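Long-range contacts in WbbZ protein (Klebsiella pneumoniae subsp. pneumoniae NTUH-K2044, PDB 6X1L), which is of unknown function but probably transfers pyruvyl groups to sugars of a surface polysaccharide: residues 21-26 with 65-70; 79-84 with 246-251; 103-108 with 124-129. All coordinates share one frame; numbering follows the deposited sequence.

Contacts 1 and 3 belong to the same six-stranded parallel sheet, with strands 67-71 and 98-104 as immediate neighbours. Contact 1 pairs strands 23-27 and 67-71 over most of their length, whereas contact 3 lies where strands 98-104 and 120-124 end; the two contact centres lie about 22 Å apart. Contact 2 connects the loop after strand 67-71 to the start of helix 250-259, which follows a strand of the separate four-stranded sheet. Along the chain, contact 1 is complete before residue 79, and both segments of contact 3 fall between those of contact 2. Contacts 2 and 3 touch through R107, which meets Y248 and E79, so the loop-to-helix packing adjoins those strand ends; contact 1 stands apart.

Contact 1 (21-26 with 65-70)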
ATOM      1  N   SER A  21       2.271  35.801  -5.517  1.00 78.78           N
ATOM      2  CA  SER A  21       1.772  36.753  -4.532  1.00 83.78           C
ATOM      3  C   SER A  21       1.801  36.213  -3.107  1.00 77.86           C
ATOM      4  O   SER A  21       2.057  36.971  -2.167  1.00 80.07           O
ATOM      5  CB  SER A  21       0.346  37.174  -4.891  1.00 91.87           C
ATOM      6  OG  SER A  21       0.285  37.688  -6.210  1.00 95.98           O
ATOM      7  N   HIS A  22       1.533  34.923  -2.923  1.00 71.03           N
ATOM      8  CA  HIS A  22       1.417  34.336  -1.598  1.00 68.17           C
ATOM      9  C   HIS A  22       2.147  33.002  -1.569  1.00 71.72           C
ATOM     10  O   HIS A  22       2.386  32.377  -2.604  1.00 76.91           O
ATOM     11  CB  HIS A  22      -0.055  34.132  -1.197  1.00 70.52           C
ATOM     12  CG  HIS A  22      -0.922  35.334  -1.422  1.00 83.71           C
ATOM     13  ND1 HIS A  22      -1.523  35.602  -2.632  1.00 85.00           N
ATOM     14  CD2 HIS A  22      -1.292  36.335  -0.588  1.00 86.59           C
ATOM     15  CE1 HIS A  22      -2.223  36.719  -2.538  1.00 88.12           C
ATOM     16  NE2 HIS A  22      -2.100  37.184  -1.308  1.00 90.17           N
ATOM     17  N   ARG A  23       2.503  32.563  -0.369  1.00 70.87           N
ATOM     18  CA  ARG A  23       3.106  31.248  -0.220  1.00 73.15           C
ATOM     19  C   ARG A  23       2.029  30.218   0.096  1.00 69.54           C
ATOM     20  O   ARG A  23       1.013  30.520   0.729  1.00 71.75           O
ATOM     21  CB  ARG A  23       4.185  31.251   0.865  1.00 81.08           C
ATOM     22  CG  ARG A  23       3.672  31.002   2.258  1.00 86.16           C
ATOM     23  CD  ARG A  23       4.806  30.861   3.253  1.00 86.12           C
ATOM     24  NE  ARG A  23       4.298  30.753   4.615  1.00 83.67           N
ATOM     25  CZ  ARG A  23       5.064  30.614   5.690  1.00 83.40           C
ATOM     26  NH1 ARG A  23       6.382  30.561   5.563  1.00 85.97           N
ATOM     27  NH2 ARG A  23       4.508  30.526   6.890  1.00 86.09           N
ATOM     28  N   PHE A  24       2.252  28.994  -0.376  1.00 67.01           N
ATOM     29  CA  PHE A  24       1.254  27.939  -0.279  1.00 64.75           C
ATOM     30  C   PHE A  24       1.449  27.145   1.007  1.00 65.80           C
ATOM     31  O   PHE A  24       2.556  26.682   1.298  1.00 61.23           O
ATOM     32  CB  PHE A  24       1.337  26.999  -1.484  1.00 64.24           C
ATOM     33  CG  PHE A  24       0.892  27.616  -2.780  1.00 66.27           C
ATOM     34  CD1 PHE A  24       0.374  28.903  -2.822  1.00 66.40           C
ATOM     35  CD2 PHE A  24       0.981  26.898  -3.962  1.00 62.97           C
ATOM     36  CE1 PHE A  24      -0.035  29.458  -4.015  1.00 63.35           C
ATOM     37  CE2 PHE A  24       0.570  27.449  -5.160  1.00 60.18           C
ATOM     38  CZ  PHE A  24       0.063  28.730  -5.186  1.00 61.79           C
ATOM     39  N   VAL A  25       0.372  26.995   1.770  1.00 65.14           N
ATOM     40  CA  VAL A  25       0.311  26.079   2.903  1.00 62.72           C
ATOM     41  C   VAL A  25      -0.650  24.970   2.501  1.00 64.90           C
ATOM     42  O   VAL A  25      -1.848  25.219   2.316  1.00 58.96           O
ATOM     43  CB  VAL A  25      -0.154  26.777   4.187  1.00 65.04           C
ATOM     44  CG1 VAL A  25      -0.167  25.791   5.347  1.00 59.35           C
ATOM     45  CG2 VAL A  25       0.732  27.977   4.497  1.00 62.89           C
ATOM     46  N   TYR A  26      -0.137  23.751   2.350  1.00 58.20           N
ATOM     47  CA  TYR A  26      -0.883  22.671   1.716  1.00 57.92           C
ATOM     48  C   TYR A  26      -1.328  21.642   2.744  1.00 57.45           C
ATOM     49  O   TYR A  26      -0.519  21.168   3.551  1.00 60.20           O
ATOM     50  CB  TYR A  26      -0.046  22.000   0.623  1.00 52.62           C
ATOM     51  CG  TYR A  26      -0.695  20.771   0.021  1.00 54.92           C
ATOM     52  CD1 TYR A  26      -1.822  20.879  -0.778  1.00 58.99           C
ATOM     53  CD2 TYR A  26      -0.171  19.499   0.248  1.00 61.44           C
ATOM     54  CE1 TYR A  26      -2.419  19.762  -1.332  1.00 61.52           C
ATOM     55  CE2 TYR A  26      -0.760  18.374  -0.303  1.00 61.15           C
ATOM     56  CZ  TYR A  26      -1.883  18.513  -1.093  1.00 64.12           C
ATOM     57  OH  TYR A  26      -2.476  17.403  -1.645  1.00 64.91           O
ATOM     58  N   GLU A  65      -2.496  37.516   5.928  1.00 91.01           N
ATOM     59  CA  GLU A  65      -2.399  38.418   4.792  1.00 88.95           C
ATOM     60  C   GLU A  65      -1.603  37.855   3.625  1.00 88.95           C
ATOM     61  O   GLU A  65      -1.911  38.184   2.477  1.00 89.11           O
ATOM     62  CB  GLU A  65      -1.768  39.750   5.226  1.00102.30           C
ATOM     63  CG  GLU A  65      -1.752  40.817   4.143  1.00110.21           C
ATOM     64  CD  GLU A  65      -1.027  42.073   4.576  1.00121.00           C
ATOM     65  OE1 GLU A  65      -1.290  43.146   3.991  1.00126.32           O
ATOM     66  OE2 GLU A  65      -0.195  41.988   5.502  1.00125.64           O
ATOM     67  N   THR A  66      -0.603  37.009   3.875  1.00 84.23           N
ATOM     68  CA  THR A  66       0.279  36.533   2.819  1.00 79.39           C
ATOM     69  C   THR A  66       0.327  35.016   2.674  1.00 79.36           C
ATOM     70  O   THR A  66       1.041  34.523   1.794  1.00 78.16           O
ATOM     71  CB  THR A  66       1.703  37.065   3.039  1.00 77.15           C
ATOM     72  OG1 THR A  66       2.154  36.705   4.351  1.00 83.63           O
ATOM     73  CG2 THR A  66       1.734  38.583   2.893  1.00 82.35           C
ATOM     74  N   ASP A  67      -0.400  34.263   3.495  1.00 75.44           N
ATOM     75  CA  ASP A  67      -0.444  32.810   3.389  1.00 73.54           C
ATOM     76  C   ASP A  67      -1.790  32.373   2.831  1.00 69.95           C
ATOM     77  O   ASP A  67      -2.838  32.863   3.265  1.00 76.41           O
ATOM     78  CB  ASP A  67      -0.197  32.141   4.743  1.00 67.41           C
ATOM     79  CG  ASP A  67       1.252  32.211   5.169  1.00 72.45           C
ATOM     80  OD1 ASP A  67       2.102  32.561   4.328  1.00 72.20           O
ATOM     81  OD2 ASP A  67       1.542  31.924   6.348  1.00 75.99           O
ATOM     82  N   ILE A  68      -1.752  31.450   1.876  1.00 63.68           N
ATOM     83  CA  ILE A  68      -2.941  30.856   1.285  1.00 61.24           C
ATOM     84  C   ILE A  68      -2.960  29.375   1.639  1.00 65.00           C
ATOM     85  O   ILE A  68      -1.957  28.675   1.449  1.00 60.71           O
ATOM     86  CB  ILE A  68      -2.967  31.054  -0.242  1.00 64.43           C
ATOM     87  CG1 ILE A  68      -3.275  32.517  -0.579  1.00 76.96           C
ATOM     88  CG2 ILE A  68      -3.972  30.116  -0.887  1.00 63.67           C
ATOM     89  CD1 ILE A  68      -3.350  32.797  -2.061  1.00 82.94           C
ATOM     90  N   LEU A  69      -4.088  28.903   2.161  1.00 63.88           N
ATOM     91  CA  LEU A  69      -4.260  27.480   2.423  1.00 57.16           C
ATOM     92  C   LEU A  69      -4.699  26.783   1.142  1.00 60.87           C
ATOM     93  O   LEU A  69      -5.730  27.137   0.555  1.00 60.37           O
ATOM     94  CB  LEU A  69      -5.282  27.244   3.535  1.00 62.71           C
ATOM     95  CG  LEU A  69      -5.666  25.776   3.754  1.00 62.34           C
ATOM     96  CD1 LEU A  69      -4.521  24.992   4.392  1.00 62.82           C
ATOM     97  CD2 LEU A  69      -6.936  25.653   4.585  1.00 66.98           C
ATOM     98  N   ILE A  70      -3.913  25.810   0.702  1.00 53.27           N
ATOM     99  CA  ILE A  70      -4.275  24.954  -0.419  1.00 52.87           C
ATOM    100  C   ILE A  70      -4.892  23.703   0.192  1.00 56.85           C
ATOM    101  O   ILE A  70      -4.194  22.882   0.795  1.00 49.42           O
ATOM    102  CB  ILE A  70      -3.070  24.617  -1.299  1.00 57.63           C
ATOM    103  CG1 ILE A  70      -2.322  25.887  -1.702  1.00 53.94           C
ATOM    104  CG2 ILE A  70      -3.507  23.827  -2.523  1.00 56.22           C
ATOM    105  CD1 ILE A  70      -3.120  26.825  -2.597  1.00 59.13           C
TER
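H22 crosses I68 obliquely, and its CB meets the T66 carbonyl, 3.2 Å from T66 O. The ring edge, near its plane, faces E65 O and the CA of T66. H22 ND1 approaches I68 CD1 at 3.4 Å; this nitrogen is buried without a polar partner in the model, while the ring also meets that of H97. R23 then opens the strand ladder: its N donates to T66 O, and its O receives I68 N at 3.1 Å. With R23 CG between the backbone N and the carbonyl carbon (chi1 87°) and the chain extended from CG to NE, the arginine runs beside D67, pointing the same way. The salt bridge has R23 NE 2.9 Å from D67 OD1, with the guanidinium and carboxylate planes only 14° apart, but both hydrogen bonds, R23 NE to D67 OD1 and R23 NH2 to D67 OD2, are weak. D67 OD2 also accepts from S63 N.

The beta bridges R23-D67, F24-I68, V25-L69 and Y26-I70 are all parallel and join adjacent strands 23-27 and 67-71 of a Rossmann-like sheet, consistent with the GT-B clan; strand 53-55 borders 23-27 on its other edge. F24 turns to the face shared with I70, whose CD1 sits over the ring 4.1 Å from its centroid and 11° off the normal, a CH-pi contact; H19 meets the same ring edge-to-face. V25 is gripped through its backbone: V25 N donates to I68 O at 2.9 Å. V25 O accepts from I70 N at 2.7 Å and also takes a CA-H...O contact from L69. Y26 crosses I70 at about a right angle, Y26 CD1 meeting I70 CG2 at 3.8 Å, while F46 packs edge-to-face with the tyrosine ring.

Contact 2 (79-84 with 246-251); sequences EGLYSE and NSYYKN
L81 and Y248 carry this contact, their side chains sliding past each other in opposite directions. The touching atoms are L81 CG, 3.9 Å from Y248 CE1, and the CD1 branch of L81, which reaches Y248 CE1 and CD1 at similar range; the approach to the ring is oblique. Y248 CG stands anti to its own carbonyl carbon (chi1 -67°), and the ring extends toward residues 79-81. At its far end Y248 OH comes to 3.6 Å from E79 O and also lies near the backbone of G80, whose positive phi of 85° favours glycine.

K250 approaches L81 from the helix side. Its chain is bent at chi2 and chi3, and K250 NZ ends 4.1 Å from L81 CD1, with Y82 OH only slightly farther off. No hydrogen bond joins the two segments, and the 178 Å² buried between them indicates light surface packing.

Polar order lies within the second segment: N251 N donates to N246 OD1 at 3.0 Å, in the carbonyl plane and on a lone pair, tying the loop to the first turn of the helix. E79 OE2 is held by Y109 N, and Y248 O accepts from R107. Consistent with a two-domain GT-B-like architecture, a loop of the six-stranded half, between strand 67-71 and helix 84-92, meets the start of helix 250-259, just after strand 240-243 of the four-stranded sheet.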
ATOM      1  N   GLU A  79     -22.216  17.259   2.732  1.00 53.93           N
ATOM      2  CA  GLU A  79     -23.055  17.389   3.916  1.00 62.17           C
ATOM      3  C   GLU A  79     -23.980  16.186   4.047  1.00 67.75           C
ATOM      4  O   GLU A  79     -24.560  15.712   3.065  1.00 67.99           O
ATOM      5  CB  GLU A  79     -23.863  18.687   3.846  1.00 56.28           C
ATOM      6  CG  GLU A  79     -24.706  18.963   5.074  1.00 64.10           C
ATOM      7  CD  GLU A  79     -25.303  20.357   5.070  1.00 72.56           C
ATOM      8  OE1 GLU A  79     -25.782  20.797   6.135  1.00 78.27           O
ATOM      9  OE2 GLU A  79     -25.285  21.013   4.005  1.00 70.73           O
ATOM     10  N   GLY A  80     -24.109  15.684   5.272  1.00 76.69           N
ATOM     11  CA  GLY A  80     -24.819  14.450   5.516  1.00 77.45           C
ATOM     12  C   GLY A  80     -23.991  13.196   5.338  1.00 80.73           C
ATOM     13  O   GLY A  80     -24.498  12.099   5.600  1.00 82.10           O
ATOM     14  N   LEU A  81     -22.737  13.321   4.897  1.00 80.31           N
ATOM     15  CA  LEU A  81     -21.851  12.173   4.729  1.00 73.17           C
ATOM     16  C   LEU A  81     -20.580  12.342   5.559  1.00 77.59           C
ATOM     17  O   LEU A  81     -20.371  11.576   6.501  1.00 78.29           O
ATOM     18  CB  LEU A  81     -21.510  11.963   3.254  1.00 71.34           C
ATOM     19  CG  LEU A  81     -22.317  10.913   2.490  1.00 81.68           C
ATOM     20  CD1 LEU A  81     -21.585  10.514   1.217  1.00 81.88           C
ATOM     21  CD2 LEU A  81     -22.589   9.697   3.363  1.00 88.87           C
ATOM     22  N   TYR A  82     -19.728  13.307   5.231  1.00 70.88           N
ATOM     23  CA  TYR A  82     -18.478  13.525   5.943  1.00 70.78           C
ATOM     24  C   TYR A  82     -18.418  14.960   6.445  1.00 72.79           C
ATOM     25  O   TYR A  82     -18.880  15.886   5.767  1.00 68.88           O
ATOM     26  CB  TYR A  82     -17.264  13.247   5.048  1.00 77.03           C
ATOM     27  CG  TYR A  82     -17.416  12.047   4.141  1.00 83.33           C
ATOM     28  CD1 TYR A  82     -17.137  10.766   4.597  1.00 88.82           C
ATOM     29  CD2 TYR A  82     -17.828  12.199   2.823  1.00 85.74           C
ATOM     30  CE1 TYR A  82     -17.271   9.668   3.764  1.00 90.70           C
ATOM     31  CE2 TYR A  82     -17.965  11.110   1.985  1.00 87.34           C
ATOM     32  CZ  TYR A  82     -17.686   9.848   2.459  1.00 91.83           C
ATOM     33  OH  TYR A  82     -17.823   8.765   1.622  1.00 97.48           O
ATOM     34  N   SER A  83     -17.829  15.141   7.625  1.00 68.94           N
ATOM     35  CA  SER A  83     -17.672  16.457   8.223  1.00 76.72           C
ATOM     36  C   SER A  83     -16.224  16.814   8.525  1.00 80.23           C
ATOM     37  O   SER A  83     -15.970  17.913   9.029  1.00 79.84           O
ATOM     38  CB  SER A  83     -18.503  16.554   9.510  1.00 81.28           C
ATOM     39  OG  SER A  83     -18.085  15.590  10.461  1.00 85.91           O
ATOM     40  N   GLU A  84     -15.270  15.929   8.227  1.00 81.40           N
ATOM     41  CA  GLU A  84     -13.877  16.188   8.584  1.00 81.99           C
ATOM     42  C   GLU A  84     -13.316  17.375   7.807  1.00 74.41           C
ATOM     43  O   GLU A  84     -12.728  18.292   8.393  1.00 74.21           O
ATOM     44  CB  GLU A  84     -13.033  14.936   8.343  1.00 87.20           C
ATOM     45  CG  GLU A  84     -11.589  15.059   8.807  1.00 94.78           C
ATOM     46  CD  GLU A  84     -10.811  13.765   8.645  1.00104.54           C
ATOM     47  OE1 GLU A  84     -11.346  12.820   8.026  1.00105.56           O
ATOM     48  OE2 GLU A  84      -9.665  13.691   9.141  1.00105.42           O
ATOM     49  N   ASN A 246     -22.792   5.621  -7.561  1.00 54.02           N
ATOM     50  CA  ASN A 246     -23.040   5.681  -6.127  1.00 55.52           C
ATOM     51  C   ASN A 246     -23.944   6.887  -5.869  1.00 70.37           C
ATOM     52  O   ASN A 246     -24.542   7.448  -6.793  1.00 67.98           O
ATOM     53  CB  ASN A 246     -21.720   5.742  -5.343  1.00 61.88           C
ATOM     54  CG  ASN A 246     -20.867   6.933  -5.727  1.00 71.73           C
ATOM     55  OD1 ASN A 246     -21.173   7.651  -6.681  1.00 73.60           O
ATOM     56  ND2 ASN A 246     -19.782   7.143  -4.991  1.00 66.57           N
ATOM     57  N   SER A 247     -24.037   7.303  -4.610  1.00 67.03           N
ATOM     58  CA  SER A 247     -24.998   8.330  -4.242  1.00 68.79           C
ATOM     59  C   SER A 247     -24.443   9.728  -4.523  1.00 60.71           C
ATOM     60  O   SER A 247     -23.262   9.915  -4.830  1.00 57.05           O
ATOM     61  CB  SER A 247     -25.388   8.189  -2.772  1.00 65.79           C
ATOM     62  OG  SER A 247     -24.247   8.245  -1.937  1.00 70.61           O
ATOM     63  N   TYR A 248     -25.327  10.722  -4.427  1.00 66.74           N
ATOM     64  CA  TYR A 248     -24.977  12.129  -4.621  1.00 68.99           C
ATOM     65  C   TYR A 248     -24.371  12.399  -5.997  1.00 66.43           C
ATOM     66  O   TYR A 248     -23.659  13.394  -6.176  1.00 69.11           O
ATOM     67  CB  TYR A 248     -24.023  12.614  -3.523  1.00 74.40           C
ATOM     68  CG  TYR A 248     -24.640  12.670  -2.142  1.00 83.62           C
ATOM     69  CD1 TYR A 248     -24.602  11.570  -1.293  1.00 89.65           C
ATOM     70  CD2 TYR A 248     -25.251  13.830  -1.685  1.00 82.56           C
ATOM     71  CE1 TYR A 248     -25.165  11.626  -0.027  1.00 93.80           C
ATOM     72  CE2 TYR A 248     -25.814  13.894  -0.428  1.00 91.16           C
ATOM     73  CZ  TYR A 248     -25.770  12.793   0.398  1.00 94.88           C
ATOM     74  OH  TYR A 248     -26.333  12.867   1.651  1.00100.51           O
ATOM     75  N   TYR A 249     -24.625  11.518  -6.967  1.00 64.31           N
ATOM     76  CA  TYR A 249     -24.111  11.662  -8.332  1.00 51.86           C
ATOM     77  C   TYR A 249     -22.598  11.851  -8.354  1.00 54.97           C
ATOM     78  O   TYR A 249     -22.055  12.506  -9.245  1.00 59.47           O
ATOM     79  CB  TYR A 249     -24.816  12.810  -9.061  1.00 58.52           C
ATOM     80  CG  TYR A 249     -26.262  12.507  -9.346  1.00 61.48           C
ATOM     81  CD1 TYR A 249     -27.253  12.832  -8.429  1.00 60.38           C
ATOM     82  CD2 TYR A 249     -26.635  11.870 -10.521  1.00 69.35           C
ATOM     83  CE1 TYR A 249     -28.580  12.545  -8.684  1.00 60.42           C
ATOM     84  CE2 TYR A 249     -27.959  11.582 -10.787  1.00 73.44           C
ATOM     85  CZ  TYR A 249     -28.927  11.921  -9.864  1.00 65.68           C
ATOM     86  OH  TYR A 249     -30.244  11.629 -10.125  1.00 70.88           O
ATOM     87  N   LYS A 250     -21.905  11.259  -7.377  1.00 56.68           N
ATOM     88  CA  LYS A 250     -20.470  11.485  -7.241  1.00 60.91           C
ATOM     89  C   LYS A 250     -19.701  10.868  -8.404  1.00 62.46           C
ATOM     90  O   LYS A 250     -18.899  11.544  -9.059  1.00 63.55           O
ATOM     91  CB  LYS A 250     -19.976  10.923  -5.907  1.00 74.11           C
ATOM     92  CG  LYS A 250     -20.360  11.764  -4.694  1.00 82.92           C
ATOM     93  CD  LYS A 250     -20.625  10.892  -3.470  1.00 85.81           C
ATOM     94  CE  LYS A 250     -19.480   9.935  -3.192  1.00 89.29           C
ATOM     95  NZ  LYS A 250     -19.836   8.944  -2.133  1.00 92.65           N
ATOM     96  N   ASN A 251     -19.923   9.579  -8.668  1.00 59.25           N
ATOM     97  CA  ASN A 251     -19.247   8.934  -9.789  1.00 53.72           C
ATOM     98  C   ASN A 251     -19.764   9.458 -11.126  1.00 55.75           C
ATOM     99  O   ASN A 251     -18.973   9.800 -12.013  1.00 53.05           O
ATOM    100  CB  ASN A 251     -19.422   7.415  -9.703  1.00 49.51           C
ATOM    101  CG  ASN A 251     -18.640   6.800  -8.555  1.00 48.51           C
ATOM    102  OD1 ASN A 251     -17.817   7.463  -7.924  1.00 46.75           O
ATOM    103  ND2 ASN A 251     -18.883   5.518  -8.290  1.00 51.36           N
TER

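Contact 3 (103-108 with 124-129); sequences PSTIRG and CRENIT
R125 lies at a slant across T105; its CB through NE meet residues 103-105, while NH1 turns to D149. CB packs on P103, with R125 CB and P103 CB 4.0 Å apart. Beyond it, CG approaches both S104 O and T105 OG1, while R125 CD lies 3.8 Å from P103 O. R125 NE then donates to T105 OG1 at 2.8 Å, the hydroxyl lying in the guanidinium plane, and at the tip NH1 forms a salt bridge with D149.

T105 OG1 donates a hydrogen bond to E126 OE2, 2.8 Å away, on the anti lone pair. E126 is the N-cap of helix 127-135: E126 OE1 accepts from T129 N at 2.8 Å. The contact lies at the C-terminal ends of neighbouring parallel strands 98-104 and 120-124 in the Rossmann-like sheet, where the second gives way to its helix.

T129 OG1 also donates to E126 OE2, from above the carboxylate plane. It accepts in turn from I106 N at 3.0 Å and from R107 NH1 at 2.8 Å. T105 CG2 and I128 CG2 cover opposite faces of the R107 guanidinium, each offset toward the rim. R107 meets E126 tip to tip in a weak salt bridge, with the two planes 87° apart.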
ATOM      1  N   PRO A 103      -9.438  20.848  -7.118  1.00 51.21           N
ATOM      2  CA  PRO A 103     -10.619  20.272  -7.790  1.00 54.18           C
ATOM      3  C   PRO A 103     -11.391  19.252  -6.969  1.00 54.23           C
ATOM      4  O   PRO A 103     -10.883  18.166  -6.663  1.00 51.87           O
ATOM      5  CB  PRO A 103     -10.015  19.631  -9.044  1.00 56.91           C
ATOM      6  CG  PRO A 103      -8.875  20.533  -9.374  1.00 49.80           C
ATOM      7  CD  PRO A 103      -8.298  20.972  -8.050  1.00 49.79           C
ATOM      8  N   SER A 104     -12.632  19.591  -6.619  1.00 49.27           N
ATOM      9  CA  SER A 104     -13.374  18.838  -5.620  1.00 51.27           C
ATOM     10  C   SER A 104     -14.819  18.626  -6.050  1.00 55.50           C
ATOM     11  O   SER A 104     -15.357  19.330  -6.910  1.00 53.25           O
ATOM     12  CB  SER A 104     -13.345  19.543  -4.258  1.00 47.19           C
ATOM     13  OG  SER A 104     -12.033  19.556  -3.721  1.00 54.95           O
ATOM     14  N   THR A 105     -15.434  17.624  -5.425  1.00 53.17           N
ATOM     15  CA  THR A 105     -16.869  17.386  -5.494  1.00 53.87           C
ATOM     16  C   THR A 105     -17.470  17.851  -4.176  1.00 60.23           C
ATOM     17  O   THR A 105     -17.064  17.384  -3.106  1.00 53.15           O
ATOM     18  CB  THR A 105     -17.174  15.906  -5.744  1.00 57.25           C
ATOM     19  OG1 THR A 105     -16.888  15.577  -7.112  1.00 53.81           O
ATOM     20  CG2 THR A 105     -18.634  15.591  -5.443  1.00 55.00           C
ATOM     21  N   ILE A 106     -18.416  18.785  -4.252  1.00 54.76           N
ATOM     22  CA  ILE A 106     -19.001  19.426  -3.080  1.00 53.58           C
ATOM     23  C   ILE A 106     -20.510  19.238  -3.137  1.00 57.92           C
ATOM     24  O   ILE A 106     -21.126  19.439  -4.189  1.00 61.08           O
ATOM     25  CB  ILE A 106     -18.638  20.922  -3.020  1.00 57.85           C
ATOM     26  CG1 ILE A 106     -17.119  21.102  -2.982  1.00 59.33           C
ATOM     27  CG2 ILE A 106     -19.288  21.587  -1.818  1.00 47.54           C
ATOM     28  CD1 ILE A 106     -16.682  22.545  -3.080  1.00 61.63           C
ATOM     29  N   ARG A 107     -21.103  18.852  -2.011  1.00 55.72           N
ATOM     30  CA  ARG A 107     -22.548  18.685  -1.905  1.00 53.11           C
ATOM     31  C   ARG A 107     -23.012  19.335  -0.613  1.00 56.08           C
ATOM     32  O   ARG A 107     -22.526  18.986   0.467  1.00 58.68           O
ATOM     33  CB  ARG A 107     -22.946  17.206  -1.931  1.00 59.73           C
ATOM     34  CG  ARG A 107     -22.541  16.459  -3.196  1.00 58.05           C
ATOM     35  CD  ARG A 107     -23.348  16.917  -4.407  1.00 57.97           C
ATOM     36  NE  ARG A 107     -23.047  16.116  -5.589  1.00 49.69           N
ATOM     37  CZ  ARG A 107     -22.160  16.457  -6.519  1.00 57.03           C
ATOM     38  NH1 ARG A 107     -21.489  17.597  -6.415  1.00 47.87           N
ATOM     39  NH2 ARG A 107     -21.941  15.656  -7.555  1.00 50.70           N
ATOM     40  N   GLY A 108     -23.945  20.280  -0.723  1.00 53.77           N
ATOM     41  CA  GLY A 108     -24.450  20.905   0.480  1.00 52.54           C
ATOM     42  C   GLY A 108     -23.426  21.844   1.094  1.00 56.85           C
ATOM     43  O   GLY A 108     -22.577  22.422   0.406  1.00 55.51           O
ATOM     44  N   CYS A 124     -13.830  23.080  -9.069  1.00 50.83           N
ATOM     45  CA  CYS A 124     -14.821  22.020  -9.149  1.00 49.06           C
ATOM     46  C   CYS A 124     -14.396  21.005 -10.200  1.00 55.24           C
ATOM     47  O   CYS A 124     -13.974  21.378 -11.301  1.00 53.15           O
ATOM     48  CB  CYS A 124     -16.195  22.595  -9.497  1.00 52.09           C
ATOM     49  SG  CYS A 124     -16.603  24.085  -8.550  1.00 57.57           S
ATOM     50  N   ARG A 125     -14.507  19.720  -9.864  1.00 45.32           N
ATOM     51  CA  ARG A 125     -14.059  18.665 -10.760  1.00 49.59           C
ATOM     52  C   ARG A 125     -15.185  18.073 -11.601  1.00 52.75           C
ATOM     53  O   ARG A 125     -14.956  17.094 -12.319  1.00 54.97           O
ATOM     54  CB  ARG A 125     -13.342  17.561  -9.971  1.00 44.99           C
ATOM     55  CG  ARG A 125     -14.217  16.774  -9.015  1.00 44.81           C
ATOM     56  CD  ARG A 125     -13.363  15.764  -8.234  1.00 44.73           C
ATOM     57  NE  ARG A 125     -14.179  14.893  -7.395  1.00 48.69           N
ATOM     58  CZ  ARG A 125     -13.682  13.975  -6.572  1.00 52.25           C
ATOM     59  NH1 ARG A 125     -12.369  13.816  -6.470  1.00 47.57           N
ATOM     60  NH2 ARG A 125     -14.497  13.223  -5.846  1.00 49.32           N
ATOM     61  N   GLU A 126     -16.391  18.636 -11.533  1.00 48.89           N
ATOM     62  CA  GLU A 126     -17.464  18.245 -12.442  1.00 50.57           C
ATOM     63  C   GLU A 126     -18.511  19.354 -12.484  1.00 49.16           C
ATOM     64  O   GLU A 126     -18.441  20.334 -11.740  1.00 49.53           O
ATOM     65  CB  GLU A 126     -18.089  16.899 -12.053  1.00 49.55           C
ATOM     66  CG  GLU A 126     -17.942  16.507 -10.583  1.00 53.72           C
ATOM     67  CD  GLU A 126     -18.951  17.191  -9.688  1.00 56.89           C
ATOM     68  OE1 GLU A 126     -19.869  17.855 -10.222  1.00 59.83           O
ATOM     69  OE2 GLU A 126     -18.827  17.057  -8.451  1.00 52.06           O
ATOM     70  N   ASN A 127     -19.496  19.167 -13.369  1.00 52.34           N
ATOM     71  CA  ASN A 127     -20.454  20.227 -13.693  1.00 52.22           C
ATOM     72  C   ASN A 127     -21.490  20.441 -12.599  1.00 55.77           C
ATOM     73  O   ASN A 127     -22.053  21.538 -12.491  1.00 63.27           O
ATOM     74  CB  ASN A 127     -21.167  19.901 -15.005  1.00 54.47           C
ATOM     75  CG  ASN A 127     -20.408  20.388 -16.216  1.00 71.51           C
ATOM     76  OD1 ASN A 127     -19.948  21.528 -16.258  1.00 74.66           O
ATOM     77  ND2 ASN A 127     -20.272  19.521 -17.213  1.00 78.38           N
ATOM     78  N   ILE A 128     -21.790  19.407 -11.812  1.00 54.11           N
ATOM     79  CA  ILE A 128     -22.797  19.545 -10.766  1.00 57.25           C
ATOM     80  C   ILE A 128     -22.277  20.438  -9.650  1.00 57.31           C
ATOM     81  O   ILE A 128     -22.980  21.336  -9.171  1.00 56.26           O
ATOM     82  CB  ILE A 128     -23.219  18.163 -10.239  1.00 61.27           C
ATOM     83  CG1 ILE A 128     -23.833  17.332 -11.367  1.00 63.48           C
ATOM     84  CG2 ILE A 128     -24.200  18.317  -9.084  1.00 61.60           C
ATOM     85  CD1 ILE A 128     -24.450  16.037 -10.904  1.00 72.76           C
ATOM     86  N   THR A 129     -21.030  20.217  -9.230  1.00 50.53           N
ATOM     87  CA  THR A 129     -20.421  21.087  -8.229  1.00 48.75           C
ATOM     88  C   THR A 129     -20.245  22.504  -8.766  1.00 54.04           C
ATOM     89  O   THR A 129     -20.493  23.480  -8.050  1.00 52.42           O
ATOM     90  CB  THR A 129     -19.078  20.505  -7.782  1.00 50.55           C
ATOM     91  OG1 THR A 129     -19.305  19.260  -7.112  1.00 47.90           O
ATOM     92  CG2 THR A 129     -18.365  21.453  -6.831  1.00 52.24           C
TER